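Local structure of D,D-dipeptidase/D,D-carboxypeptidase (Enterococcus faecalis, 4MUQ) at residues D115-N119 and P128-Y132; I45-V51 and T110-I114. The protein probably hydrolyses D-Ala-D-Ala and removes C-terminal D-alanine from cell-wall precursors as a zinc-dependent D,D-peptidase of vancomycin resistance. All coordinates share one frame; numbering follows the deposited sequence.

Contact 1: D115-N119 and P128-Y132. With ZN (zinc ion), chain B; LY0 ((2R)-3-[(R)-[(1R)-1-aminoethyl](hydroxy)phosphoryl]-2-methylpropanoic acid), chain C; 2D8 ((2R)-3-[(R)-[(1S)-1-aminoethyl](hydroxy)phosphoryl]-2-methylpropanoic acid), chain D.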
ATOM      1  N   ASP A 115      10.269   1.040   3.205  1.00  9.51           N
ATOM      2  CA  ASP A 115      11.257   2.032   2.804  1.00  9.83           C
ATOM      3  C   ASP A 115      12.460   1.279   2.269  1.00 12.07           C
ATOM      4  O   ASP A 115      12.976   0.373   2.933  1.00 12.06           O
ATOM      5  CB  ASP A 115      11.645   2.921   3.997  1.00 11.75           C
ATOM      6  CG  ASP A 115      10.482   3.769   4.503  1.00 14.06           C
ATOM      7  OD1 ASP A 115       9.570   4.022   3.734  1.00 12.39           O
ATOM      8  OD2 ASP A 115      10.412   4.185   5.678  1.00 19.44           O
ATOM      9  N   LEU A 116      12.911   1.658   1.075  1.00 10.78           N
ATOM     10  CA  LEU A 116      14.042   1.021   0.423  1.00 11.35           C
ATOM     11  C   LEU A 116      15.199   2.006   0.251  1.00 12.97           C
ATOM     12  O   LEU A 116      14.986   3.220   0.138  1.00 15.10           O
ATOM     13  CB  LEU A 116      13.631   0.507  -0.957  1.00 13.51           C
ATOM     14  CG  LEU A 116      12.480  -0.498  -0.954  1.00 11.92           C
ATOM     15  CD1 LEU A 116      12.061  -0.797  -2.380  1.00 15.31           C
ATOM     16  CD2 LEU A 116      12.891  -1.782  -0.247  1.00 16.64           C
ATOM     17  N   GLY A 117      16.418   1.488   0.222  1.00 14.38           N
ATOM     18  CA  GLY A 117      17.570   2.341   0.010  1.00 16.92           C
ATOM     19  C   GLY A 117      18.659   1.664  -0.780  1.00 18.72           C
ATOM     20  O   GLY A 117      18.723   0.431  -0.869  1.00 18.03           O
ATOM     21  N   LEU A 118      19.513   2.491  -1.381  1.00 28.44           N
ATOM     22  CA  LEU A 118      20.743   2.031  -2.005  1.00 39.47           C
ATOM     23  C   LEU A 118      21.614   1.339  -0.967  1.00 25.32           C
ATOM     24  O   LEU A 118      21.741   1.819   0.162  1.00 41.26           O
ATOM     25  CB  LEU A 118      21.507   3.220  -2.584  1.00 48.20           C
ATOM     26  CG  LEU A 118      21.352   3.473  -4.077  1.00 48.85           C
ATOM     27  CD1 LEU A 118      22.147   4.693  -4.505  1.00 38.38           C
ATOM     28  CD2 LEU A 118      21.808   2.254  -4.853  1.00 33.47           C
ATOM     29  N   ASN A 119      22.204   0.207  -1.331  1.00 31.82           N
ATOM     30  CA  ASN A 119      23.082  -0.487  -0.401  1.00 33.91           C
ATOM     31  C   ASN A 119      24.407   0.240  -0.261  1.00 47.54           C
ATOM     32  O   ASN A 119      25.295   0.106  -1.101  1.00 55.48           O
ATOM     33  CB  ASN A 119      23.313  -1.934  -0.831  1.00 40.96           C
ATOM     34  CG  ASN A 119      24.023  -2.769   0.238  1.00 40.62           C
ATOM     35  OD1 ASN A 119      24.908  -2.287   0.943  1.00 60.75           O
ATOM     36  ND2 ASN A 119      23.636  -4.034   0.348  1.00 45.02           N
ATOM     37  N   PRO A 128      16.260   7.609   3.517  1.00 26.26           N
ATOM     38  CA  PRO A 128      17.253   6.799   2.794  1.00 30.20           C
ATOM     39  C   PRO A 128      17.374   7.162   1.319  1.00 23.92           C
ATOM     40  O   PRO A 128      16.406   7.640   0.718  1.00 32.05           O
ATOM     41  CB  PRO A 128      16.717   5.370   2.939  1.00 35.02           C
ATOM     42  CG  PRO A 128      15.263   5.525   3.190  1.00 24.13           C
ATOM     43  CD  PRO A 128      15.091   6.813   3.939  1.00 22.51           C
ATOM     44  N   ASP A 129      18.546   6.908   0.742  1.00 24.78           N
ATOM     45  CA  ASP A 129      18.816   7.234  -0.655  1.00 30.24           C
ATOM     46  C   ASP A 129      18.206   6.199  -1.601  1.00 22.95           C
ATOM     47  O   ASP A 129      18.587   5.028  -1.587  1.00 27.49           O
ATOM     48  CB  ASP A 129      20.329   7.350  -0.898  1.00 38.66           C
ATOM     49  CG  ASP A 129      20.666   7.986  -2.244  1.00 39.81           C
ATOM     50  OD1 ASP A 129      19.994   8.971  -2.628  1.00 43.09           O
ATOM     51  OD2 ASP A 129      21.604   7.503  -2.912  1.00 49.49           O
ATOM     52  N   PHE A 130      17.267   6.647  -2.428  1.00 19.97           N
ATOM     53  CA  PHE A 130      16.634   5.784  -3.427  1.00 19.46           C
ATOM     54  C   PHE A 130      16.399   6.630  -4.675  1.00 17.56           C
ATOM     55  O   PHE A 130      15.280   7.093  -4.923  1.00 16.40           O
ATOM     56  CB  PHE A 130      15.329   5.190  -2.889  1.00 16.31           C
ATOM     57  CG  PHE A 130      14.935   3.885  -3.539  1.00 15.79           C
ATOM     58  CD1 PHE A 130      15.693   2.740  -3.328  1.00 18.23           C
ATOM     59  CD2 PHE A 130      13.816   3.802  -4.350  1.00 13.40           C
ATOM     60  CE1 PHE A 130      15.335   1.532  -3.926  1.00 15.16           C
ATOM     61  CE2 PHE A 130      13.460   2.600  -4.949  1.00 14.29           C
ATOM     62  CZ  PHE A 130      14.215   1.469  -4.736  1.00 14.88           C
ATOM     63  N   PRO A 131      17.467   6.846  -5.451  1.00 18.63           N
ATOM     64  CA  PRO A 131      17.426   7.814  -6.554  1.00 18.77           C
ATOM     65  C   PRO A 131      16.540   7.398  -7.726  1.00 19.57           C
ATOM     66  O   PRO A 131      16.016   6.284  -7.788  1.00 18.06           O
ATOM     67  CB  PRO A 131      18.900   7.939  -6.985  1.00 25.43           C
ATOM     68  CG  PRO A 131      19.577   6.710  -6.480  1.00 21.28           C
ATOM     69  CD  PRO A 131      18.817   6.290  -5.238  1.00 19.62           C
ATOM     70  N   TYR A 132      16.364   8.338  -8.648  1.00 18.77           N
ATOM     71  CA  TYR A 132      15.557   8.123  -9.836  1.00 19.25           C
ATOM     72  C   TYR A 132      16.475   7.728 -10.990  1.00 25.24           C
ATOM     73  O   TYR A 132      16.259   8.116 -12.144  1.00 32.51           O
ATOM     74  CB  TYR A 132      14.752   9.386 -10.167  1.00 18.28           C
ATOM     75  CG  TYR A 132      13.648   9.676  -9.169  1.00 16.50           C
ATOM     76  CD1 TYR A 132      12.362   9.197  -9.372  1.00 15.23           C
ATOM     77  CD2 TYR A 132      13.901  10.415  -8.011  1.00 16.33           C
ATOM     78  CE1 TYR A 132      11.359   9.456  -8.479  1.00 16.17           C
ATOM     79  CE2 TYR A 132      12.895  10.678  -7.102  1.00 14.96           C
ATOM     80  CZ  TYR A 132      11.620  10.178  -7.335  1.00 13.68           C
ATOM     81  OH  TYR A 132      10.593  10.419  -6.459  1.00 15.08           O
TER
HETATM   82 ZN    ZN B 301       8.250   4.838   4.937  0.66 10.28          ZN
HETATM   83  P   LY0 C 302       8.634   7.282   6.376  0.50 38.18           P
HETATM   84  C1  LY0 C 302       9.806   8.006   8.614  0.50 15.46           C
HETATM   85  N1  LY0 C 302      10.525   9.131   6.693  0.50 13.59           N
HETATM   86  C2  LY0 C 302      10.178   7.846   7.154  0.50 37.53           C
HETATM   87  C4  LY0 C 302       7.318   8.507   6.620  0.50 14.68           C
HETATM   88  C5  LY0 C 302       5.931   7.946   6.535  0.50  9.33           C
HETATM   89  C6  LY0 C 302       5.558   7.283   7.851  0.50  8.65           C
HETATM   90  C7  LY0 C 302       4.980   9.074   6.174  0.50  8.72           C
HETATM   91  O31 LY0 C 302       8.188   5.968   7.059  0.50  9.88           O
HETATM   92  O32 LY0 C 302       8.902   6.927   4.876  0.50  5.61           O
HETATM   93  O61 LY0 C 302       4.809   6.321   7.791  0.50 28.15           O
HETATM   94  O62 LY0 C 302       5.982   7.747   8.896  0.50  5.57           O
HETATM   95  C4  2D8 D 303       7.310   8.507   6.612  0.50 14.51           C
HETATM   96  C5  2D8 D 303       5.926   7.945   6.533  0.50 11.43           C
HETATM   97  C6  2D8 D 303       5.557   7.282   7.852  0.50 17.69           C
HETATM   98  C7  2D8 D 303       4.978   9.074   6.174  0.50 16.13           C
HETATM   99  N1  2D8 D 303      11.232   7.114   6.812  0.50 16.78           N
HETATM  100  P   2D8 D 303       8.630   7.286   6.371  0.50  5.77           P
HETATM  101  C1  2D8 D 303       9.834   8.014   8.595  0.50 23.25           C
HETATM  102  C2  2D8 D 303      10.145   7.955   7.113  0.50  9.95           C
HETATM  103  O31 2D8 D 303       8.199   5.977   7.073  0.50 51.75           O
HETATM  104  O32 2D8 D 303       8.904   6.926   4.875  0.50 42.59           O
HETATM  105  O61 2D8 D 303       4.809   6.321   7.792  0.50  5.05           O
HETATM  106  O62 2D8 D 303       5.982   7.747   8.896  0.50 27.78           O
HETATM  107  O   HOH W   1      20.654   4.343   0.875  1.00 40.46           O
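L118 N donates a short hydrogen bond of 2.7 Å to D129 O, with 167° at the hydrogen and the donor almost in line with the C=O bond (176°). This is the bond proper; lesser partners of the same oxygen are G117 CA, in a CA-H...O contact at 3.3 Å, and water 1, which donates to it weakly while bonding more firmly to L118 O at 2.8 Å. Alongside, the L116 side chain lies over one face of the F130 ring in a CH-pi contact, CB standing 4.0 Å from the centroid and offset toward the rim. F130 reaches this position with CG anti to its backbone N (chi1 -155°), and its CD1 lies 3.6 Å from L116 O. That carbonyl, also bordered by P128 CG, is buried with no polar partner in the model. Farther along, L118 CD1 packs against P131 CD at 3.8 Å, their side chains crossing at about a right angle, while the carboxylate of D129 turns to a salt bridge with K120.

Strand 113-118 belongs to the antiparallel sheet of the hedgehog/DD-peptidase fold, and D115 closes the family's SxHxxGxAxD motif, which starts at S106. Its carboxylate chelates zinc unevenly, OD1 at 2.0 Å and OD2 at 2.4 Å, beside H108 and H168. The two phosphinate oxygens of the inhibitor, modelled as two superposed epimers, complete the coordination; in one epimer, 2D8, the amine N1 also donates to D115 OD2. Behind this first shell, backbone bonds to V71 and S72 of strand 68-72 position D115. Just past D129, R140 of helix 134-142 bonds F130 O and P131 O; C136 of that helix touches L118, F130 and P131.

Contact 2: I45-V51 and T110-I114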
ATOM      1  N   ILE A  45      13.277  -6.851   9.649  1.00 13.68           N
ATOM      2  CA  ILE A  45      12.350  -6.083   8.841  0.50 13.77           C
ATOM      3  C   ILE A  45      11.205  -6.980   8.402  1.00 16.35           C
ATOM      4  O   ILE A  45      11.365  -7.830   7.534  1.00 17.39           O
ATOM      5  CB  ILE A  45      13.043  -5.452   7.637  0.50 20.25           C
ATOM      6  CG1 ILE A  45      14.185  -4.572   8.142  0.50 20.37           C
ATOM      7  CG2 ILE A  45      12.041  -4.667   6.783  0.50 17.17           C
ATOM      8  CD1 ILE A  45      14.515  -3.432   7.252  0.50 26.22           C
ATOM      9  N   LEU A  46      10.043  -6.791   9.026  1.00 13.33           N
ATOM     10  CA  LEU A  46       8.890  -7.646   8.743  1.00 13.33           C
ATOM     11  C   LEU A  46       7.944  -6.991   7.766  1.00 11.23           C
ATOM     12  O   LEU A  46       7.886  -5.767   7.675  1.00 10.76           O
ATOM     13  CB  LEU A  46       8.128  -7.932  10.036  1.00 13.46           C
ATOM     14  CG  LEU A  46       8.940  -8.411  11.232  1.00 14.52           C
ATOM     15  CD1 LEU A  46       8.023  -8.630  12.429  1.00 17.12           C
ATOM     16  CD2 LEU A  46       9.690  -9.694  10.887  1.00 20.03           C
ATOM     17  N   MET A  47       7.226  -7.820   7.002  1.00 10.91           N
ATOM     18  CA  MET A  47       6.165  -7.369   6.100  0.59 10.83           C
ATOM     19  C   MET A  47       5.073  -8.420   6.109  1.00 11.82           C
ATOM     20  O   MET A  47       5.313  -9.561   6.503  1.00 12.55           O
ATOM     21  CB  MET A  47       6.677  -7.234   4.662  0.59 11.56           C
ATOM     22  CG  MET A  47       7.712  -6.150   4.444  0.59  9.99           C
ATOM     23  SD  MET A  47       7.084  -4.500   4.715  0.59 10.74           S
ATOM     24  CE  MET A  47       6.034  -4.291   3.273  0.59  9.74           C
ATOM     25  N   LYS A  48       3.884  -8.057   5.645  1.00 12.19           N
ATOM     26  CA  LYS A  48       2.876  -9.087   5.428  1.00 13.76           C
ATOM     27  C   LYS A  48       3.440 -10.115   4.440  1.00 15.28           C
ATOM     28  O   LYS A  48       4.140  -9.748   3.475  1.00 13.15           O
ATOM     29  CB  LYS A  48       1.570  -8.494   4.892  1.00 14.67           C
ATOM     30  CG  LYS A  48       0.772  -7.694   5.922  1.00 22.22           C
ATOM     31  CD  LYS A  48      -0.665  -7.479   5.469  1.00 38.38           C
ATOM     32  CE  LYS A  48      -1.424  -8.798   5.366  1.00 37.83           C
ATOM     33  NZ  LYS A  48      -1.804  -9.344   6.707  1.00 38.75           N
ATOM     34  N   ARG A  49       3.145 -11.390   4.690  1.00 18.06           N
ATOM     35  CA  ARG A  49       3.729 -12.501   3.945  1.00 18.08           C
ATOM     36  C   ARG A  49       3.595 -12.354   2.430  1.00 16.47           C
ATOM     37  O   ARG A  49       4.578 -12.500   1.697  1.00 20.11           O
ATOM     38  CB  ARG A  49       3.110 -13.829   4.397  1.00 20.80           C
ATOM     39  CG  ARG A  49       3.659 -15.062   3.671  1.00 25.05           C
ATOM     40  CD  ARG A  49       3.002 -16.354   4.156  1.00 32.03           C
ATOM     41  NE  ARG A  49       3.607 -16.864   5.387  1.00 49.35           N
ATOM     42  CZ  ARG A  49       3.080 -16.728   6.602  1.00 46.80           C
ATOM     43  NH1 ARG A  49       1.923 -16.094   6.765  1.00 41.32           N
ATOM     44  NH2 ARG A  49       3.711 -17.232   7.659  1.00 44.06           N
ATOM     45  N   ASP A  50       2.390 -12.071   1.950  1.00 21.85           N
ATOM     46  CA  ASP A  50       2.190 -11.970   0.508  1.00 22.93           C
ATOM     47  C   ASP A  50       2.950 -10.782  -0.081  1.00 17.58           C
ATOM     48  O   ASP A  50       3.441 -10.849  -1.209  1.00 20.78           O
ATOM     49  CB  ASP A  50       0.697 -11.938   0.162  1.00 24.28           C
ATOM     50  CG  ASP A  50      -0.016 -13.225   0.549  1.00 38.12           C
ATOM     51  OD1 ASP A  50       0.643 -14.290   0.570  1.00 38.64           O
ATOM     52  OD2 ASP A  50      -1.229 -13.167   0.840  1.00 52.71           O
ATOM     53  N   VAL A  51       3.086  -9.718   0.701  1.00 15.69           N
ATOM     54  CA  VAL A  51       3.844  -8.541   0.286  1.00 14.08           C
ATOM     55  C   VAL A  51       5.363  -8.832   0.212  1.00 17.05           C
ATOM     56  O   VAL A  51       6.054  -8.409  -0.727  1.00 15.88           O
ATOM     57  CB  VAL A  51       3.556  -7.347   1.214  1.00 16.82           C
ATOM     58  CG1 VAL A  51       4.264  -6.118   0.721  1.00 20.15           C
ATOM     59  CG2 VAL A  51       2.050  -7.086   1.289  1.00 18.74           C
ATOM     60  N   THR A 110       0.778  -1.091   8.964  1.00 11.11           N
ATOM     61  CA  THR A 110      -0.098  -2.074   8.302  1.00 12.52           C
ATOM     62  C   THR A 110       0.643  -3.310   7.787  1.00 11.59           C
ATOM     63  O   THR A 110       0.019  -4.304   7.427  1.00 12.46           O
ATOM     64  CB  THR A 110      -0.828  -1.495   7.064  1.00 12.27           C
ATOM     65  OG1 THR A 110       0.126  -1.189   6.042  1.00 11.24           O
ATOM     66  CG2 THR A 110      -1.662  -0.250   7.408  1.00 13.81           C
ATOM     67  N   GLY A 111       1.967  -3.234   7.695  1.00  9.50           N
ATOM     68  CA  GLY A 111       2.721  -4.300   7.044  1.00 11.09           C
ATOM     69  C   GLY A 111       2.718  -4.239   5.526  1.00  8.55           C
ATOM     70  O   GLY A 111       3.241  -5.151   4.882  1.00  9.65           O
ATOM     71  N   LEU A 112       2.136  -3.180   4.960  1.00  8.36           N
ATOM     72  CA  LEU A 112       2.030  -3.009   3.505  1.00  8.17           C
ATOM     73  C   LEU A 112       3.037  -2.024   2.939  1.00  8.95           C
ATOM     74  O   LEU A 112       3.112  -1.857   1.727  1.00  9.45           O
ATOM     75  CB  LEU A 112       0.619  -2.534   3.144  1.00  8.46           C
ATOM     76  CG  LEU A 112      -0.540  -3.443   3.571  1.00  9.92           C
ATOM     77  CD1 LEU A 112      -1.871  -2.760   3.277  1.00 11.61           C
ATOM     78  CD2 LEU A 112      -0.492  -4.816   2.890  1.00 13.16           C
ATOM     79  N   ALA A 113       3.806  -1.361   3.804  1.00  8.43           N
ATOM     80  CA  ALA A 113       4.722  -0.320   3.337  1.00  9.50           C
ATOM     81  C   ALA A 113       6.155  -0.666   3.638  1.00  9.37           C
ATOM     82  O   ALA A 113       6.469  -1.243   4.669  1.00 10.04           O
ATOM     83  CB  ALA A 113       4.366   1.020   3.965  1.00 10.63           C
ATOM     84  N   ILE A 114       7.027  -0.277   2.722  1.00  9.44           N
ATOM     85  CA  ILE A 114       8.445  -0.511   2.897  1.00  9.90           C
ATOM     86  C   ILE A 114       9.237   0.702   2.428  1.00  9.61           C
ATOM     87  O   ILE A 114       8.925   1.313   1.408  1.00 10.08           O
ATOM     88  CB  ILE A 114       8.886  -1.811   2.185  1.00 11.50           C
ATOM     89  CG1 ILE A 114      10.333  -2.142   2.549  1.00 16.45           C
ATOM     90  CG2 ILE A 114       8.677  -1.730   0.676  1.00 13.72           C
ATOM     91  CD1 ILE A 114      10.605  -3.618   2.713  1.00 27.45           C
TER
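K48 N donates to G111 O over 3.1 Å, and the bond is nearly straight at the hydrogen (175°), although the donor approaches the carbonyl from a bent direction, 131° at the oxygen and slightly tilted from its plane. G111 turns here with a positive phi of 80°, in the left-handed region, and the aliphatic part of K48 lies across the turn, its CG 3.8 Å from T110 O. Beyond that, K48 CD runs alongside L112 and meets CD2 at 3.7 Å; the chain then bends away at its last two torsions, taking NZ to K33 O. V51, in the first turn of helix 49-62, crosses L112 at about a right angle and touches the same methyl through CG2.

On the other side of the hydrogen bond, the M47 side chain folds back on itself, bent at its second and third torsions. In the conformer described, one of two modelled, CE meets G111 O, the carbonyl that also takes K48 N, at 3.3 Å. SD lies 3.3 Å from A113 O, and I114 CB is farther from CE, at 3.9 Å. Within the turn, T110 OG1 accepts from L112 N at 3.0 Å, forming an ST turn, and also bonds E107 O. G111 and A113 are the glycine and alanine of the SxHxxGxAxD motif, and the A113 side chain touches the zinc ligand H168 as well as E107. A single backbone bond thus joins the segments, and side chains cover the turn: K48 CD and V51 meet L112 as its aliphatic part, while M47 lays sulfur and methyl against two backbone carbonyls. The ST turn and the L112 backbone bond to Y171 belong to the 110-114 side itself.

How the contacts relate
Both contacts use strand 113-118, contact 2 at its entrance and contact 1 at its exit, and their centres lie about 17 Å apart. Contact 2 is a buried, long-range meeting with strand 45-48 and the start of helix 49-62, its centre about 9 Å from the centre of the chain. Contact 1 is local, a loop returning after eight residues, its centre about 18 Å from the centre of the chain, and only partly buried. Each has one direct backbone hydrogen bond; around it contact 1 adds a water, an aromatic ring and prolines, whereas contact 2 relies on aliphatic chains and a methionine. The zinc-binding carboxylate of D115 lies at their junction.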